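Local coordinates for protein nitroreductase (Desulfitobacterium hafniense, PDB 3PXV) that binds FMN as a flavoprotein of the nitroreductase family and probably works as an FMN-dependent oxidoreductase, at residues 32-35 and 36-40; 55-58 and 59-63; 69-73 and 74-78; 147-150 and 151-155. All blocks are in the same frame, centred on the assembly; numbering follows the deposited sequence.

Contact 1 of 4, residues 32-35 and 36-40; sequences IAEA and AIQAP. With FMN (flavin mononucleotide), chain E.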
loop_
_atom_site.group_PDB
_atom_site.type_symbol
_atom_site.label_atom_id
_atom_site.label_comp_id
_atom_site.label_asym_id
_atom_site.label_seq_id
_atom_site.Cartn_x
_atom_site.Cartn_y
_atom_site.Cartn_z
ATOM N N ILE B 32 8.345 9.509 -10.860
ATOM C CA ILE B 32 7.938 8.342 -10.096
ATOM C C ILE B 32 8.381 8.429 -8.624
ATOM O O ILE B 32 7.607 8.088 -7.712
ATOM C CB ILE B 32 8.517 7.067 -10.720
ATOM C CG1 ILE B 32 7.878 6.820 -12.098
ATOM C CG2 ILE B 32 8.325 5.868 -9.769
ATOM C CD1 ILE B 32 8.609 5.738 -12.940
ATOM N N ALA B 33 9.601 8.882 -8.369
ATOM C CA ALA B 33 10.044 8.964 -6.976
ATOM C C ALA B 33 9.348 10.141 -6.264
ATOM O O ALA B 33 9.153 10.088 -5.068
ATOM C CB ALA B 33 11.550 9.079 -6.879
ATOM N N GLU B 34 8.965 11.187 -7.002
ATOM C CA GLU B 34 8.273 12.336 -6.403
ATOM C C GLU B 34 6.895 11.852 -6.014
ATOM O O GLU B 34 6.369 12.223 -4.993
ATOM C CB GLU B 34 8.189 13.526 -7.376
ATOM C CG GLU B 34 7.161 14.663 -7.047
ATOM C CD GLU B 34 7.470 15.509 -5.793
ATOM O OE1 GLU B 34 8.553 15.381 -5.203
ATOM O OE2 GLU B 34 6.612 16.326 -5.404
ATOM N N ALA B 35 6.314 10.978 -6.836
ATOM C CA ALA B 35 4.994 10.434 -6.560
ATOM C C ALA B 35 5.058 9.569 -5.299
ATOM O O ALA B 35 4.191 9.653 -4.433
ATOM C CB ALA B 35 4.491 9.634 -7.757
ATOM N N ALA B 36 6.112 8.774 -5.172
ATOM C CA ALA B 36 6.263 7.897 -4.013
ATOM C C ALA B 36 6.258 8.674 -2.687
ATOM O O ALA B 36 5.547 8.324 -1.751
ATOM C CB ALA B 36 7.542 7.051 -4.149
ATOM N N ILE B 37 7.002 9.769 -2.627
ATOM C CA ILE B 37 7.084 10.538 -1.393
ATOM C C ILE B 37 5.778 11.272 -1.074
ATOM O O ILE B 37 5.625 11.833 0.006
ATOM C CB ILE B 37 8.338 11.473 -1.350
ATOM C CG1 ILE B 37 8.331 12.551 -2.438
ATOM C CG2 ILE B 37 9.625 10.636 -1.470
ATOM C CD1 ILE B 37 9.278 13.716 -2.106
ATOM N N GLN B 38 4.829 11.250 -2.004
ATOM C CA GLN B 38 3.510 11.849 -1.773
ATOM C C GLN B 38 2.556 10.809 -1.157
ATOM O O GLN B 38 1.377 11.095 -0.881
ATOM C CB GLN B 38 2.939 12.444 -3.073
ATOM C CG GLN B 38 3.732 13.643 -3.606
ATOM C CD GLN B 38 3.473 13.990 -5.076
ATOM O OE1 GLN B 38 3.038 13.157 -5.878
ATOM N NE2 GLN B 38 3.792 15.233 -5.440
ATOM N N ALA B 39 3.081 9.607 -0.928
ATOM C CA ALA B 39 2.307 8.549 -0.297
ATOM C C ALA B 39 1.970 8.928 1.147
ATOM O O ALA B 39 2.788 9.509 1.849
ATOM C CB ALA B 39 3.098 7.220 -0.320
ATOM N N PRO B 40 0.756 8.615 1.591
ATOM C CA PRO B 40 0.467 8.873 2.986
ATOM C C PRO B 40 1.067 7.782 3.871
ATOM O O PRO B 40 1.313 6.670 3.410
ATOM C CB PRO B 40 -1.060 8.817 3.053
ATOM C CG PRO B 40 -1.454 7.932 1.927
ATOM C CD PRO B 40 -0.429 8.145 0.848
HETATM N N1 FMN E . -5.517 9.662 10.380
HETATM C C2 FMN E . -6.526 9.739 11.334
HETATM O O2 FMN E . -7.052 10.835 11.593
HETATM N N3 FMN E . -6.938 8.582 11.985
HETATM C C4 FMN E . -6.322 7.368 11.677
HETATM O O4 FMN E . -6.714 6.355 12.277
HETATM C C4A FMN E . -5.287 7.305 10.700
HETATM N N5 FMN E . -4.655 6.119 10.357
HETATM C C5A FMN E . -3.843 6.048 9.224
HETATM C C6 FMN E . -3.417 4.804 8.745
HETATM C C7 FMN E . -2.608 4.687 7.610
HETATM C C7M FMN E . -2.166 3.345 7.107
HETATM C C8 FMN E . -2.227 5.841 6.965
HETATM C C8M FMN E . -1.372 5.768 5.754
HETATM C C9 FMN E . -2.646 7.094 7.437
HETATM C C9A FMN E . -3.457 7.222 8.564
HETATM N N10 FMN E . -3.888 8.472 9.079
HETATM C C10 FMN E . -4.894 8.484 10.054
HETATM C "C1'" FMN E . -3.645 9.751 8.347
HETATM C "C2'" FMN E . -2.206 10.244 8.401
HETATM O "O2'" FMN E . -2.062 11.117 9.497
HETATM C "C3'" FMN E . -1.859 11.011 7.105
HETATM O "O3'" FMN E . -1.731 10.138 5.985
HETATM C "C4'" FMN E . -0.566 11.798 7.264
HETATM O "O4'" FMN E . -0.740 12.776 8.275
HETATM C "C5'" FMN E . -0.112 12.428 5.939
HETATM O "O5'" FMN E . -1.014 13.446 5.593
HETATM P P FMN E . -1.785 13.421 4.233
HETATM O O1P FMN E . -2.841 14.489 4.415
HETATM O O2P FMN E . -2.533 12.126 4.042
HETATM O O3P FMN E . -0.801 13.741 3.122
#
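With chi1 at -66° and the rest of its chain extended, Gln38 folds back over the last turn of helix 26-36, its CG lying 3.3 Å from Glu34 O and its amide OE1 3.4 Å from Ala35 CA. Ile37 takes a different course: its CG1 is wedged between its own backbone N and carbonyl carbon (chi1 63°), which brings CG1 to 3.2 Å from Glu34 O. The backbone tightens here. Ala36 N and Ile37 N still bond four residues back, to Ile32 O and Ala33 O, but Gln38 N reaches only three back, to Ala35 O at 3.0 Å. A type I turn from Ala36 to Ala39 follows, and Pro40 CB comes 3.3 Å from O3' of the FMN. The small Ala33, Ala35 and Ala36 suit a helix squeezed between helix 106-126 and strand 50-53. Ile37 O, in the turn after the helix, accepts from NE2 of His178 of the second subunit, whose ND1 is bonded to the same FMN. Gripped at both nitrogens, that histidine ring is probably fixed in part by this turn, which would act as a second shell to the cofactor across the dimer interface.

Contact 2 of 4, residues 55-58 and 59-63; sequences NKEL and MQEME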
loop_
_atom_site.group_PDB
_atom_site.type_symbol
_atom_site.label_atom_id
_atom_site.label_comp_id
_atom_site.label_asym_id
_atom_site.label_seq_id
_atom_site.Cartn_x
_atom_site.Cartn_y
_atom_site.Cartn_z
ATOM N N ASN B 55 22.406 1.161 -10.861
ATOM C CA ASN B 55 23.700 0.536 -10.998
ATOM C C ASN B 55 23.543 -0.946 -11.329
ATOM O O ASN B 55 23.032 -1.714 -10.507
ATOM C CB ASN B 55 24.470 0.743 -9.704
ATOM C CG ASN B 55 25.927 0.336 -9.812
ATOM O OD1 ASN B 55 26.273 -0.837 -9.657
ATOM N ND2 ASN B 55 26.798 1.321 -10.013
ATOM N N LYS B 56 23.991 -1.340 -12.522
ATOM C CA LYS B 56 23.833 -2.720 -12.996
ATOM C C LYS B 56 24.595 -3.730 -12.134
ATOM O O LYS B 56 24.066 -4.783 -11.760
ATOM C CB LYS B 56 24.279 -2.834 -14.451
ATOM C CG LYS B 56 23.884 -4.150 -15.132
ATOM C CD LYS B 56 24.382 -4.232 -16.609
ATOM C CE LYS B 56 23.736 -5.420 -17.358
ATOM N NZ LYS B 56 24.230 -5.610 -18.766
ATOM N N GLU B 57 25.830 -3.392 -11.808
ATOM C CA GLU B 57 26.670 -4.279 -11.025
ATOM C C GLU B 57 25.993 -4.646 -9.705
ATOM O O GLU B 57 25.866 -5.830 -9.386
ATOM C CB GLU B 57 28.054 -3.648 -10.784
ATOM C CG GLU B 57 29.005 -4.482 -9.926
ATOM C CD GLU B 57 29.295 -5.851 -10.528
ATOM O OE1 GLU B 57 29.133 -6.010 -11.760
ATOM O OE2 GLU B 57 29.684 -6.767 -9.771
ATOM N N LEU B 58 25.529 -3.635 -8.964
ATOM C CA LEU B 58 24.900 -3.857 -7.654
ATOM C C LEU B 58 23.642 -4.700 -7.829
ATOM O O LEU B 58 23.376 -5.590 -7.042
ATOM C CB LEU B 58 24.587 -2.514 -6.963
ATOM C CG LEU B 58 23.871 -2.501 -5.603
ATOM C CD1 LEU B 58 24.593 -3.345 -4.561
ATOM C CD2 LEU B 58 23.716 -1.087 -5.098
HETATM N N MSE B 59 22.869 -4.414 -8.869
HETATM C CA MSE B 59 21.651 -5.168 -9.130
HETATM C C MSE B 59 21.965 -6.647 -9.378
HETATM O O MSE B 59 21.344 -7.510 -8.770
HETATM C CB MSE B 59 20.868 -4.558 -10.294
HETATM C CG MSE B 59 20.191 -3.217 -9.948
HETATM SE SE MSE B 59 18.817 -2.801 -11.217
HETATM C CE MSE B 59 17.696 -4.302 -10.841
ATOM N N GLN B 60 22.936 -6.929 -10.258
ATOM C CA GLN B 60 23.363 -8.314 -10.541
ATOM C C GLN B 60 23.874 -9.023 -9.286
ATOM O O GLN B 60 23.628 -10.212 -9.098
ATOM C CB GLN B 60 24.461 -8.377 -11.629
ATOM C CG GLN B 60 24.025 -8.004 -13.067
ATOM C CD GLN B 60 25.180 -8.140 -14.102
ATOM O OE1 GLN B 60 26.340 -7.869 -13.799
ATOM N NE2 GLN B 60 24.844 -8.560 -15.321
ATOM N N GLU B 61 24.588 -8.304 -8.431
ATOM C CA GLU B 61 25.138 -8.929 -7.228
ATOM C C GLU B 61 24.048 -9.319 -6.247
ATOM O O GLU B 61 24.083 -10.399 -5.682
ATOM C CB GLU B 61 26.201 -8.038 -6.572
ATOM C CG GLU B 61 27.490 -7.915 -7.390
ATOM C CD GLU B 61 28.608 -7.162 -6.681
ATOM O OE1 GLU B 61 28.566 -7.050 -5.439
ATOM O OE2 GLU B 61 29.561 -6.708 -7.366
HETATM N N MSE B 62 23.063 -8.451 -6.073
HETATM C CA MSE B 62 21.980 -8.722 -5.164
HETATM C C MSE B 62 21.140 -9.876 -5.715
HETATM O O MSE B 62 20.617 -10.704 -4.958
HETATM C CB MSE B 62 21.123 -7.455 -4.951
HETATM C CG MSE B 62 21.837 -6.348 -4.223
HETATM SE SE MSE B 62 20.807 -4.710 -4.066
HETATM C CE MSE B 62 19.327 -5.442 -3.112
ATOM N N GLU B 63 21.030 -9.939 -7.038
ATOM C CA GLU B 63 20.251 -10.991 -7.688
ATOM C C GLU B 63 20.922 -12.347 -7.485
ATOM O O GLU B 63 20.268 -13.316 -7.105
ATOM C CB GLU B 63 20.073 -10.694 -9.187
ATOM C CG GLU B 63 19.158 -11.713 -9.903
ATOM C CD GLU B 63 18.879 -11.358 -11.362
ATOM O OE1 GLU B 63 19.827 -11.036 -12.095
ATOM O OE2 GLU B 63 17.704 -11.421 -11.776
#
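Gln60 N donates to Lys56 O at 2.9 Å in an almost straight bond (174°), the shortest of the backbone links that open helix 56-72. Around it run Met59 N to Asn55 O, Glu61 N to Glu57 O and Met62 N to Leu58 O. Asn55 stands at the N-cap: its OD1 takes the hydrogen of Leu58 N at 3.0 Å, in the carbonyl plane, and so satisfies an amide that has no helical carbonyl before it. A short amide is well suited to this, and its other end is used too, since ND2 donates to the backbone O of Glu189 of the second subunit. On one flank Glu57, bent at chi2 (60°), swings its carboxylate toward that of Glu61, the two planes 77° apart. Their OE2 atoms are modelled at 2.4 Å, a doubtful separation which, if real, would suggest a proton held between them. Glu61 also has a firmer engagement, for its OE1 forms salt bridges with Arg153 and Arg146, which probably ease the crowding of negative charge. The buried flank is apolar: the long unbranched chain of Met62, a residue present as selenomethionine, bends at chi3 and lies across the leucine branch, its SE 4.1 Å from Leu58 CD1. Met59 and Met62 both meet Met96 of strand 95-101. The pattern is that of an N-capped amphipathic helix, polar on one side and laid against the core on the other.

Contact 3 of 4, residues 69-73 and 74-78; sequences YLAGM and EDQSS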
loop_
_atom_site.group_PDB
_atom_site.type_symbol
_atom_site.label_atom_id
_atom_site.label_comp_id
_atom_site.label_asym_id
_atom_site.label_seq_id
_atom_site.Cartn_x
_atom_site.Cartn_y
_atom_site.Cartn_z
ATOM N N TYR B 69 20.875 -17.856 -1.897
ATOM C CA TYR B 69 20.253 -18.110 -0.629
ATOM C C TYR B 69 19.189 -19.151 -0.854
ATOM O O TYR B 69 19.116 -20.123 -0.117
ATOM C CB TYR B 69 19.627 -16.842 -0.030
ATOM C CG TYR B 69 19.111 -17.034 1.380
ATOM C CD1 TYR B 69 20.000 -17.180 2.437
ATOM C CD2 TYR B 69 17.752 -17.088 1.659
ATOM C CE1 TYR B 69 19.561 -17.369 3.750
ATOM C CE2 TYR B 69 17.294 -17.272 2.974
ATOM C CZ TYR B 69 18.212 -17.399 4.017
ATOM O OH TYR B 69 17.809 -17.575 5.332
ATOM N N LEU B 70 18.365 -18.943 -1.876
ATOM C CA LEU B 70 17.300 -19.885 -2.210
ATOM C C LEU B 70 17.894 -21.241 -2.559
ATOM O O LEU B 70 17.424 -22.277 -2.062
ATOM C CB LEU B 70 16.460 -19.388 -3.385
ATOM C CG LEU B 70 15.542 -18.195 -3.175
ATOM C CD1 LEU B 70 14.922 -17.736 -4.527
ATOM C CD2 LEU B 70 14.479 -18.561 -2.162
ATOM N N ALA B 71 18.928 -21.240 -3.399
ATOM C CA ALA B 71 19.579 -22.494 -3.779
ATOM C C ALA B 71 20.295 -23.188 -2.616
ATOM O O ALA B 71 20.711 -24.331 -2.769
ATOM C CB ALA B 71 20.556 -22.268 -4.933
ATOM N N GLY B 72 20.460 -22.498 -1.483
ATOM C CA GLY B 72 21.114 -23.062 -0.290
ATOM C C GLY B 72 20.211 -23.741 0.737
ATOM O O GLY B 72 20.685 -24.450 1.602
HETATM N N MSE B 73 18.906 -23.531 0.660
HETATM C CA MSE B 73 17.973 -24.141 1.607
HETATM C C MSE B 73 17.892 -25.638 1.392
HETATM O O MSE B 73 18.215 -26.108 0.315
HETATM C CB MSE B 73 16.576 -23.558 1.401
HETATM C CG MSE B 73 16.486 -22.088 1.677
HETATM SE SE MSE B 73 14.855 -21.401 1.034
HETATM C CE MSE B 73 14.975 -19.684 1.880
ATOM N N GLU B 74 17.437 -26.371 2.410
ATOM C CA GLU B 74 17.238 -27.829 2.316
ATOM C C GLU B 74 16.187 -28.166 1.280
ATOM O O GLU B 74 16.292 -29.169 0.573
ATOM C CB GLU B 74 16.739 -28.395 3.645
ATOM C CG GLU B 74 17.739 -28.446 4.730
ATOM C CD GLU B 74 18.773 -29.525 4.536
ATOM O OE1 GLU B 74 18.416 -30.701 4.313
ATOM O OE2 GLU B 74 19.964 -29.197 4.664
ATOM N N ASP B 75 15.143 -27.346 1.251
ATOM C CA ASP B 75 14.043 -27.504 0.321
ATOM C C ASP B 75 14.273 -26.487 -0.782
ATOM O O ASP B 75 14.075 -25.280 -0.617
ATOM C CB ASP B 75 12.709 -27.374 1.059
ATOM C CG ASP B 75 12.542 -28.468 2.124
ATOM O OD1 ASP B 75 12.266 -29.649 1.760
ATOM O OD2 ASP B 75 12.714 -28.156 3.328
ATOM N N GLN B 76 14.736 -27.022 -1.907
ATOM C CA GLN B 76 15.112 -26.261 -3.091
ATOM C C GLN B 76 13.917 -25.951 -4.032
ATOM O O GLN B 76 14.089 -25.272 -5.040
ATOM C CB GLN B 76 16.182 -27.085 -3.827
ATOM C CG GLN B 76 17.181 -26.295 -4.643
ATOM C CD GLN B 76 18.546 -27.017 -4.779
ATOM O OE1 GLN B 76 18.604 -28.222 -5.021
ATOM N NE2 GLN B 76 19.640 -26.262 -4.626
ATOM N N SER B 77 12.729 -26.442 -3.673
ATOM C CA SER B 77 11.494 -26.308 -4.462
ATOM C C SER B 77 11.314 -24.923 -5.019
ATOM O O SER B 77 11.095 -24.741 -6.210
ATOM C CB SER B 77 10.259 -26.639 -3.601
ATOM O OG SER B 77 10.353 -27.905 -2.968
ATOM N N SER B 78 11.400 -23.943 -4.139
ATOM C CA SER B 78 11.274 -22.558 -4.541
ATOM C C SER B 78 12.340 -22.145 -5.557
ATOM O O SER B 78 12.014 -21.552 -6.576
ATOM C CB SER B 78 11.242 -21.654 -3.305
ATOM O OG SER B 78 10.010 -21.860 -2.589
#
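Met73, Gln76 and Glu74 carry this turn, and their contacts come as much from backbone proximity as from side-chain ends. Met73, present as selenomethionine, sends its CB to 3.6 Å from Asp75 O, while the extended remainder of the chain leads away from the turn. Gln76 works in the other direction. Its chain stays nearly stretched out (chi1 -151°, chi2 152°), long enough to span the turn and bring NE2 to 2.9 Å from Ala71 O. The bond is weak, with an angle of 121° at the hydrogen, yet it gives that carbonyl a partner; the same NE2 passes 4.1 Å from Ala71 CB. The arrangement is a short loop joining two successive helices: near the end of helix 56-72 Gly72 N bonds Tyr69 O, three residues back, and the chain crosses an exposed link before helix 77-84 begins. Glu74 lies in that link, where a charged residue is at ease, and its chain bends at chi2 (-73°). Molecules of the crystal lattice touch Met73, Glu74 and Gln76, so these side-chain positions may partly reflect the lattice. Leu70 packs on Tyr79 and Ile82 of helix 77-84, and Ala71 on Tyr79.

Contact 4 of 4, residues 147-150 and 151-155; sequences AEEF and SKRLG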
loop_
_atom_site.group_PDB
_atom_site.type_symbol
_atom_site.label_atom_id
_atom_site.label_comp_id
_atom_site.label_asym_id
_atom_site.label_seq_id
_atom_site.Cartn_x
_atom_site.Cartn_y
_atom_site.Cartn_z
ATOM N N ALA B 147 24.382 -8.419 4.270
ATOM C CA ALA B 147 23.343 -7.412 4.548
ATOM C C ALA B 147 23.868 -5.994 4.800
ATOM O O ALA B 147 23.307 -5.025 4.254
ATOM C CB ALA B 147 22.397 -7.871 5.705
ATOM N N GLU B 148 24.919 -5.855 5.607
ATOM C CA GLU B 148 25.466 -4.520 5.907
ATOM C C GLU B 148 26.095 -3.902 4.664
ATOM O O GLU B 148 25.954 -2.718 4.430
ATOM C CB GLU B 148 26.499 -4.548 7.025
ATOM C CG GLU B 148 26.804 -3.142 7.579
ATOM C CD GLU B 148 28.155 -3.033 8.299
ATOM O OE1 GLU B 148 29.000 -3.963 8.177
ATOM O OE2 GLU B 148 28.376 -1.990 8.969
ATOM N N GLU B 149 26.783 -4.722 3.879
ATOM C CA GLU B 149 27.376 -4.304 2.623
ATOM C C GLU B 149 26.326 -3.734 1.668
ATOM O O GLU B 149 26.450 -2.589 1.221
ATOM C CB GLU B 149 28.054 -5.502 1.954
ATOM C CG GLU B 149 28.677 -5.230 0.587
ATOM C CD GLU B 149 29.173 -6.513 -0.090
ATOM O OE1 GLU B 149 29.709 -7.406 0.620
ATOM O OE2 GLU B 149 29.010 -6.619 -1.327
ATOM N N PHE B 150 25.301 -4.524 1.331
ATOM C CA PHE B 150 24.286 -4.011 0.436
ATOM C C PHE B 150 23.611 -2.787 1.054
ATOM O O PHE B 150 23.276 -1.861 0.339
ATOM C CB PHE B 150 23.251 -5.073 0.036
ATOM C CG PHE B 150 23.807 -6.176 -0.823
ATOM C CD1 PHE B 150 24.510 -5.886 -1.974
ATOM C CD2 PHE B 150 23.594 -7.510 -0.491
ATOM C CE1 PHE B 150 25.028 -6.906 -2.760
ATOM C CE2 PHE B 150 24.101 -8.543 -1.277
ATOM C CZ PHE B 150 24.815 -8.244 -2.409
ATOM N N SER B 151 23.446 -2.760 2.373
ATOM C CA SER B 151 22.793 -1.620 3.006
ATOM C C SER B 151 23.569 -0.343 2.771
ATOM O O SER B 151 22.988 0.680 2.422
ATOM C CB SER B 151 22.539 -1.862 4.492
ATOM O OG SER B 151 21.550 -2.878 4.667
ATOM N N LYS B 152 24.884 -0.400 2.926
ATOM C CA LYS B 152 25.711 0.779 2.720
ATOM C C LYS B 152 25.788 1.133 1.248
ATOM O O LYS B 152 25.744 2.293 0.879
ATOM C CB LYS B 152 27.118 0.574 3.291
ATOM C CG LYS B 152 27.150 0.487 4.801
ATOM C CD LYS B 152 28.578 0.312 5.336
ATOM C CE LYS B 152 29.192 -1.028 4.920
ATOM N NZ LYS B 152 30.461 -1.322 5.663
ATOM N N ARG B 153 25.909 0.142 0.392
ATOM C CA ARG B 153 25.984 0.436 -1.034
ATOM C C ARG B 153 24.684 1.088 -1.513
ATOM O O ARG B 153 24.704 1.948 -2.391
ATOM C CB ARG B 153 26.317 -0.819 -1.829
ATOM C CG ARG B 153 27.693 -1.352 -1.496
ATOM C CD ARG B 153 27.952 -2.674 -2.165
ATOM N NE ARG B 153 28.065 -2.557 -3.609
ATOM C CZ ARG B 153 28.319 -3.582 -4.419
ATOM N NH1 ARG B 153 28.462 -4.817 -3.929
ATOM N NH2 ARG B 153 28.421 -3.372 -5.717
ATOM N N LEU B 154 23.567 0.705 -0.906
ATOM C CA LEU B 154 22.262 1.290 -1.279
ATOM C C LEU B 154 22.031 2.613 -0.581
ATOM O O LEU B 154 21.277 3.432 -1.061
ATOM C CB LEU B 154 21.130 0.327 -0.948
ATOM C CG LEU B 154 21.038 -0.860 -1.906
ATOM C CD1 LEU B 154 20.247 -2.011 -1.305
ATOM C CD2 LEU B 154 20.444 -0.408 -3.239
ATOM N N GLY B 155 22.698 2.805 0.556
ATOM C CA GLY B 155 22.568 4.006 1.347
ATOM C C GLY B 155 21.413 3.962 2.331
ATOM O O GLY B 155 20.858 4.990 2.669
#
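Glu149 and Arg153, one helical turn apart, lie side by side and point the same way, their carboxylate and guanidinium planes only 22° from each other. Arg153 NH1 meets Glu149 OE2 at 3.2 Å, nearly in the guanidinium plane and on the anti lone pair of the oxygen. A bend at chi3 (68°) lays the arginine chain alongside the glutamate. Neither group depends on the pair alone: Glu149 OE2 also bridges to Arg146, and Arg153 NH1 to Glu61. The Phe150 ring runs alongside the arginine, CE1 4.2 Å from NH1. Glu148 and Lys152 approach more loosely, in a long salt bridge of 3.9 Å between OE1 and NZ, as befits exposed ends. Ser151 uses its OG against the backbone: OG donates to Ala147 O at 2.8 Å from the face of the carbonyl opposite to that met by Ser151 N, so two donors share one oxygen. Gly155, at a positive phi that the lack of a CB makes easy, is the C-prime residue of a Schellman motif closing the helix, with Phe156 N directed to Ser151 O. Phe150 and Leu154 supply the apolar side: both touch Leu58 of helix 56-72, Phe150 reaches Met62 as well, and the loop residue Phe141 packs against them both, so the apolar side of helix 147-154 packs on both helix 56-72 and that loop.

From the N terminus the four contacts follow in series; none nests within or crosses another, and none closes a loop, since the two segments of each are continuous. Contact 1 lies where helix 26-36 ends and the chain heads for strand 50-53. Contact 2 opens helix 56-72 after that strand, and contact 3 marks the far end of the same helix, turning into helix 77-84 on the opposite side of the chain's centre from contact 1. Contact 4 comes much later in sequence yet touches contact 2, joining helices 56-72 and 147-154. Contacts 1, 2 and 4 also meet the second subunit; contact 3 does not.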